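Local coordinates for protein pectate lyase (Bacillus subtilis, PDB 5AMV) that cleaves polygalacturonate by calcium-dependent beta-elimination, releasing oligosaccharides that carry unsaturated galacturonosyl groups at their non-reducing ends, at residues A[145-150]-A[192-197]; A[184-189]-A[224-229]. One frame throughout, in Å; residues are numbered along the deposited sequence.

Contact 1: A[145-150]-A[192-197]; sequences FQIKSD and THIWID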
# COMPACT_ATOMS: atom_id res chain seq x y z
N PHE A 145 0.04 -9.72 -0.26
CA PHE A 145 0.88 -10.17 -1.39
C PHE A 145 2.23 -9.47 -1.26
O PHE A 145 2.27 -8.25 -1.13
CB PHE A 145 0.27 -9.78 -2.75
CG PHE A 145 -0.91 -10.62 -3.20
CD1 PHE A 145 -1.49 -11.59 -2.37
CD2 PHE A 145 -1.49 -10.35 -4.45
CE1 PHE A 145 -2.62 -12.34 -2.80
CE2 PHE A 145 -2.60 -11.09 -4.90
CZ PHE A 145 -3.17 -12.07 -4.07
N GLN A 146 3.34 -10.24 -1.29
CA GLN A 146 4.67 -9.61 -1.28
C GLN A 146 5.31 -9.80 -2.65
O GLN A 146 5.26 -10.89 -3.21
CB GLN A 146 5.57 -10.23 -0.18
CG GLN A 146 6.94 -9.58 -0.22
CD GLN A 146 7.86 -9.90 0.95
OE1 GLN A 146 8.36 -8.98 1.62
NE2 GLN A 146 8.12 -11.20 1.19
N ILE A 147 5.86 -8.72 -3.21
CA ILE A 147 6.51 -8.82 -4.51
C ILE A 147 7.97 -8.44 -4.35
O ILE A 147 8.30 -7.27 -4.13
CB ILE A 147 5.80 -7.94 -5.63
CG1 ILE A 147 4.30 -8.22 -5.67
CG2 ILE A 147 6.48 -8.22 -6.98
CD1 ILE A 147 3.47 -7.08 -6.40
N LYS A 148 8.86 -9.44 -4.45
CA LYS A 148 10.31 -9.21 -4.41
C LYS A 148 10.91 -9.39 -5.79
O LYS A 148 12.09 -9.12 -6.01
CB LYS A 148 11.01 -10.22 -3.46
CG LYS A 148 10.36 -10.28 -2.09
CD LYS A 148 11.16 -11.16 -1.06
CE LYS A 148 11.11 -12.63 -1.44
NZ LYS A 148 11.98 -13.47 -0.52
N SER A 149 10.08 -9.83 -6.72
CA SER A 149 10.51 -10.27 -8.04
C SER A 149 10.30 -9.17 -9.10
O SER A 149 9.82 -8.06 -8.80
CB SER A 149 9.66 -11.48 -8.40
OG SER A 149 8.28 -11.12 -8.39
N ASP A 150 10.64 -9.50 -10.34
CA ASP A 150 10.44 -8.60 -11.47
C ASP A 150 9.26 -9.01 -12.31
O ASP A 150 9.03 -10.20 -12.55
CB ASP A 150 11.70 -8.58 -12.36
CG ASP A 150 11.62 -7.54 -13.49
OD1 ASP A 150 11.93 -6.36 -13.20
OD2 ASP A 150 11.32 -7.86 -14.67
N THR A 192 10.41 -5.09 -8.87
CA THR A 192 10.69 -4.18 -9.98
C THR A 192 9.77 -4.50 -11.16
O THR A 192 9.37 -5.65 -11.35
CB THR A 192 12.20 -4.28 -10.48
OG1 THR A 192 12.56 -5.66 -10.68
CG2 THR A 192 13.18 -3.66 -9.49
N HIS A 193 9.47 -3.50 -11.98
CA HIS A 193 8.55 -3.65 -13.11
C HIS A 193 7.22 -4.21 -12.64
O HIS A 193 6.87 -5.36 -12.91
CB HIS A 193 9.14 -4.46 -14.29
CG HIS A 193 10.30 -3.77 -14.92
ND1 HIS A 193 11.60 -4.16 -14.70
CD2 HIS A 193 10.36 -2.65 -15.68
CE1 HIS A 193 12.42 -3.36 -15.37
NE2 HIS A 193 11.69 -2.43 -15.97
N ILE A 194 6.49 -3.35 -11.94
CA ILE A 194 5.22 -3.74 -11.34
C ILE A 194 4.13 -2.79 -11.76
O ILE A 194 4.33 -1.61 -11.79
CB ILE A 194 5.33 -3.84 -9.79
CG1 ILE A 194 6.27 -5.02 -9.42
CG2 ILE A 194 3.92 -4.05 -9.10
CD1 ILE A 194 6.91 -4.90 -8.11
N TRP A 195 2.98 -3.36 -12.11
CA TRP A 195 1.78 -2.59 -12.40
C TRP A 195 0.66 -3.03 -11.48
O TRP A 195 0.27 -4.19 -11.51
CB TRP A 195 1.34 -2.79 -13.86
CG TRP A 195 0.22 -1.88 -14.35
CD1 TRP A 195 -0.11 -0.63 -13.89
CD2 TRP A 195 -0.62 -2.13 -15.48
NE1 TRP A 195 -1.16 -0.10 -14.66
CE2 TRP A 195 -1.49 -1.01 -15.63
CE3 TRP A 195 -0.75 -3.22 -16.37
CZ2 TRP A 195 -2.45 -0.94 -16.65
CZ3 TRP A 195 -1.74 -3.16 -17.38
CH2 TRP A 195 -2.57 -2.01 -17.52
N ILE A 196 0.14 -2.08 -10.70
CA ILE A 196 -1.05 -2.32 -9.85
C ILE A 196 -2.13 -1.42 -10.39
O ILE A 196 -2.01 -0.19 -10.34
CB ILE A 196 -0.78 -2.01 -8.37
CG1 ILE A 196 0.37 -2.91 -7.84
CG2 ILE A 196 -2.09 -2.20 -7.52
CD1 ILE A 196 0.95 -2.47 -6.50
N ASP A 197 -3.20 -2.03 -10.91
CA ASP A 197 -4.18 -1.20 -11.65
C ASP A 197 -5.62 -1.65 -11.36
O ASP A 197 -5.88 -2.86 -11.29
CB ASP A 197 -3.85 -1.23 -13.15
CG ASP A 197 -4.95 -0.61 -14.01
OD1 ASP A 197 -4.92 0.63 -14.25
OD2 ASP A 197 -5.83 -1.37 -14.48
O HOH W 1 13.24 -7.42 -8.59

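Contact 2: A[184-189]-A[224-229]; sequences DNITIN and GQTDAS. With CA (calcium ion), chain C.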
# COMPACT_ATOMS: atom_id res chain seq x y z
N ASP A 184 0.60 -5.54 4.97
CA ASP A 184 0.00 -4.60 4.03
C ASP A 184 -0.91 -5.43 3.11
O ASP A 184 -0.83 -6.67 3.12
CB ASP A 184 1.12 -4.01 3.17
CG ASP A 184 2.25 -3.39 3.97
OD1 ASP A 184 2.04 -2.77 5.03
OD2 ASP A 184 3.41 -3.44 3.49
N ASN A 185 -1.71 -4.78 2.25
CA ASN A 185 -2.38 -5.56 1.19
C ASN A 185 -1.36 -6.03 0.14
O ASN A 185 -1.35 -7.20 -0.25
CB ASN A 185 -3.51 -4.74 0.54
CG ASN A 185 -4.42 -4.15 1.58
OD1 ASN A 185 -4.45 -2.91 1.76
ND2 ASN A 185 -5.19 -5.00 2.29
N ILE A 186 -0.47 -5.11 -0.28
CA ILE A 186 0.61 -5.45 -1.21
C ILE A 186 1.90 -4.76 -0.72
O ILE A 186 1.90 -3.54 -0.47
CB ILE A 186 0.31 -4.96 -2.66
CG1 ILE A 186 -0.97 -5.61 -3.19
CG2 ILE A 186 1.51 -5.26 -3.61
CD1 ILE A 186 -1.44 -5.00 -4.53
N THR A 187 2.95 -5.56 -0.55
CA THR A 187 4.23 -5.07 -0.11
C THR A 187 5.22 -5.30 -1.26
O THR A 187 5.52 -6.43 -1.60
CB THR A 187 4.72 -5.87 1.15
OG1 THR A 187 3.74 -5.86 2.20
CG2 THR A 187 6.04 -5.29 1.63
N ILE A 188 5.75 -4.22 -1.84
CA ILE A 188 6.80 -4.35 -2.87
C ILE A 188 8.13 -4.24 -2.20
O ILE A 188 8.50 -3.17 -1.73
CB ILE A 188 6.64 -3.30 -3.99
CG1 ILE A 188 5.20 -3.33 -4.51
CG2 ILE A 188 7.66 -3.56 -5.11
CD1 ILE A 188 4.88 -2.22 -5.59
N ASN A 189 8.81 -5.38 -2.04
CA ASN A 189 10.03 -5.42 -1.26
C ASN A 189 11.17 -5.79 -2.21
O ASN A 189 11.43 -6.95 -2.41
CB ASN A 189 9.84 -6.44 -0.12
CG ASN A 189 11.10 -6.75 0.63
OD1 ASN A 189 12.09 -6.02 0.53
ND2 ASN A 189 11.07 -7.83 1.42
N GLY A 224 0.24 -0.82 5.92
CA GLY A 224 0.00 -0.16 4.60
C GLY A 224 -0.99 -0.86 3.66
O GLY A 224 -1.53 -1.92 3.98
N GLN A 225 -1.27 -0.20 2.53
CA GLN A 225 -2.12 -0.73 1.48
C GLN A 225 -1.21 -1.19 0.34
O GLN A 225 -1.18 -2.38 0.02
CB GLN A 225 -3.12 0.35 1.02
CG GLN A 225 -3.97 0.74 2.21
CD GLN A 225 -5.07 1.69 1.81
OE1 GLN A 225 -4.83 2.82 1.45
NE2 GLN A 225 -6.31 1.20 1.86
N THR A 226 -0.47 -0.27 -0.24
CA THR A 226 0.51 -0.58 -1.28
C THR A 226 1.82 0.14 -0.90
O THR A 226 1.97 1.33 -1.14
CB THR A 226 0.02 -0.13 -2.69
OG1 THR A 226 -0.36 1.27 -2.66
CG2 THR A 226 -1.22 -0.94 -3.14
N ASP A 227 2.73 -0.62 -0.31
CA ASP A 227 4.00 -0.04 0.17
C ASP A 227 5.15 -0.51 -0.72
O ASP A 227 5.08 -1.58 -1.38
CB ASP A 227 4.27 -0.48 1.62
CG ASP A 227 3.35 0.20 2.63
OD1 ASP A 227 2.64 1.19 2.29
OD2 ASP A 227 3.38 -0.26 3.79
N ALA A 228 6.23 0.27 -0.73
CA ALA A 228 7.43 -0.07 -1.52
C ALA A 228 8.69 0.27 -0.73
O ALA A 228 8.80 1.33 -0.20
CB ALA A 228 7.42 0.65 -2.87
N SER A 229 9.60 -0.70 -0.63
CA SER A 229 10.81 -0.57 0.18
C SER A 229 11.96 -1.33 -0.47
O SER A 229 11.78 -2.04 -1.46
CB SER A 229 10.59 -1.14 1.59
OG SER A 229 9.50 -0.51 2.23
CA CA C . 4.20 -1.94 5.19
O HOH W 2 -6.44 -1.53 2.94
O HOH W 3 5.33 -0.11 6.11
O HOH W 4 6.18 -2.07 3.98
O HOH W 5 4.73 -3.91 6.35

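Contact 1: A[145-150]-A[192-197]
A corner of the right-handed parallel beta-helix, the fold of this lyase family, closes where Asp150 meets Thr192 and His193 on the next turn. One carboxylate oxygen, Asp150 OD1, takes two donors. His193 ND1 approaches it on the syn side, the side of the other oxygen, at 2.7 Å. The bond is nearly straight, and the oxygen sits at the edge of the imidazole, in the ring plane, while the carboxylate is turned 78° against that ring. Thr192 OG1 gives its proton to the anti lone pair of Asp150 OD1, also at 2.7 Å, and receives one from a water. CG of Asp150 lies anti to the backbone N (chi1 -174°), beside the carbonyl carbon; OD1 beyond it reaches Thr192 and His193. Syn and anti donors on the one oxygen should restrain the carboxylate's rotation. On the other side of the imidazole, His193 NE2 is hydrogen-bonded to Tyr17 O, so the ring is held at both nitrogens; since carboxylate and carbonyl can only accept, both nitrogens probably carry protons, which would make the ring an imidazolium paired with the aspartate.

The backbones join through Thr192 N, which donates to Ser149 O at 3.0 Å in the short parallel pairing of Asp150 with Thr192. Ser149 OG turns elsewhere, to Ile125 O. Inside the corner, Ile147 and Ile194 reach toward each other tip to tip across the interior of the coil. Val152 and Ile188 pack beside them. The closest touch of the pair is methyl to methyl, Ile147 CG2 against Ile194 CD1 at 3.5 Å.

Contact 2: A[184-189]-A[224-229]
Asp184 and Asp227 both carry CG anti to the carbonyl carbon and beside their own backbone N (chi1 -54° and -72°), and the oxygens beyond meet one calcium ion. The two side chains cross at about a right angle. Asp184 grips the calcium with both oxygens, OD1 at 2.3 Å and OD2 at 2.4 Å, whereas Asp227 uses OD2 alone, at 2.3 Å. Three waters and Asp223 complete the site. The remaining oxygen, Asp227 OD1, accepts from Ile250 N, so both ends of that carboxylate are engaged. Asp184 OD1 takes a further bond, from Gly224 N at 2.8 Å, which meets it on the anti side, 32° out of the carboxylate plane.

Behind the metal run two neighbouring strands of a parallel sheet of the beta-helix, 186-189 and 226-229, in register from Ile186 opposite Thr226 to Asn189 opposite Ser229. Their ladder starts with Ile186 N to Gln225 O at 2.8 Å and alternates through Asp227 N to Ile186 O, Ile188 N to Asp227 O, and Ser229 N to Ile188 O. Thr187 and Asp227 point to the calcium face; Ile186, Ile188, Thr226 and Ala228 point to the other, where Ile196 and Met237 pack. At the start of the pair, Asn185 and Gln225 lie side by side; a water accepts from Gln225 NE2 and lies 2.7 Å from Asn185 OD1, while Gln225 OE1 is hydrogen-bonded to Ser248 OG.

Asp184 OD1 and Asp227 OD2 stand only 3.1 Å apart, a closeness the shared calcium makes tolerable; without the ion they would probably repel, and protonation would probably weaken their hold on it.

Strand 186-189 connects the two contacts: it pairs with 226-229 in contact 2 and with 144-147 on its other edge, where Ile147 N lies 2.8 Å from Thr187 O and Phe145 O 2.8 Å from Thr187 N, probable hydrogen bonds. In the interior, Ile194 CD1 of contact 1 packs on Ile188 CG2 of contact 2 at 3.4 Å. The contact centres are about 9 Å apart, yet their roles differ. Contact 2 holds the calcium, with the side chain of Asp227 about 6 Å from that of Arg279, the inferred active-site residue, and about 11 Å from bound galacturonate. Contact 1 is structural, the Ile147 side chain lying about 12 Å from the calcium.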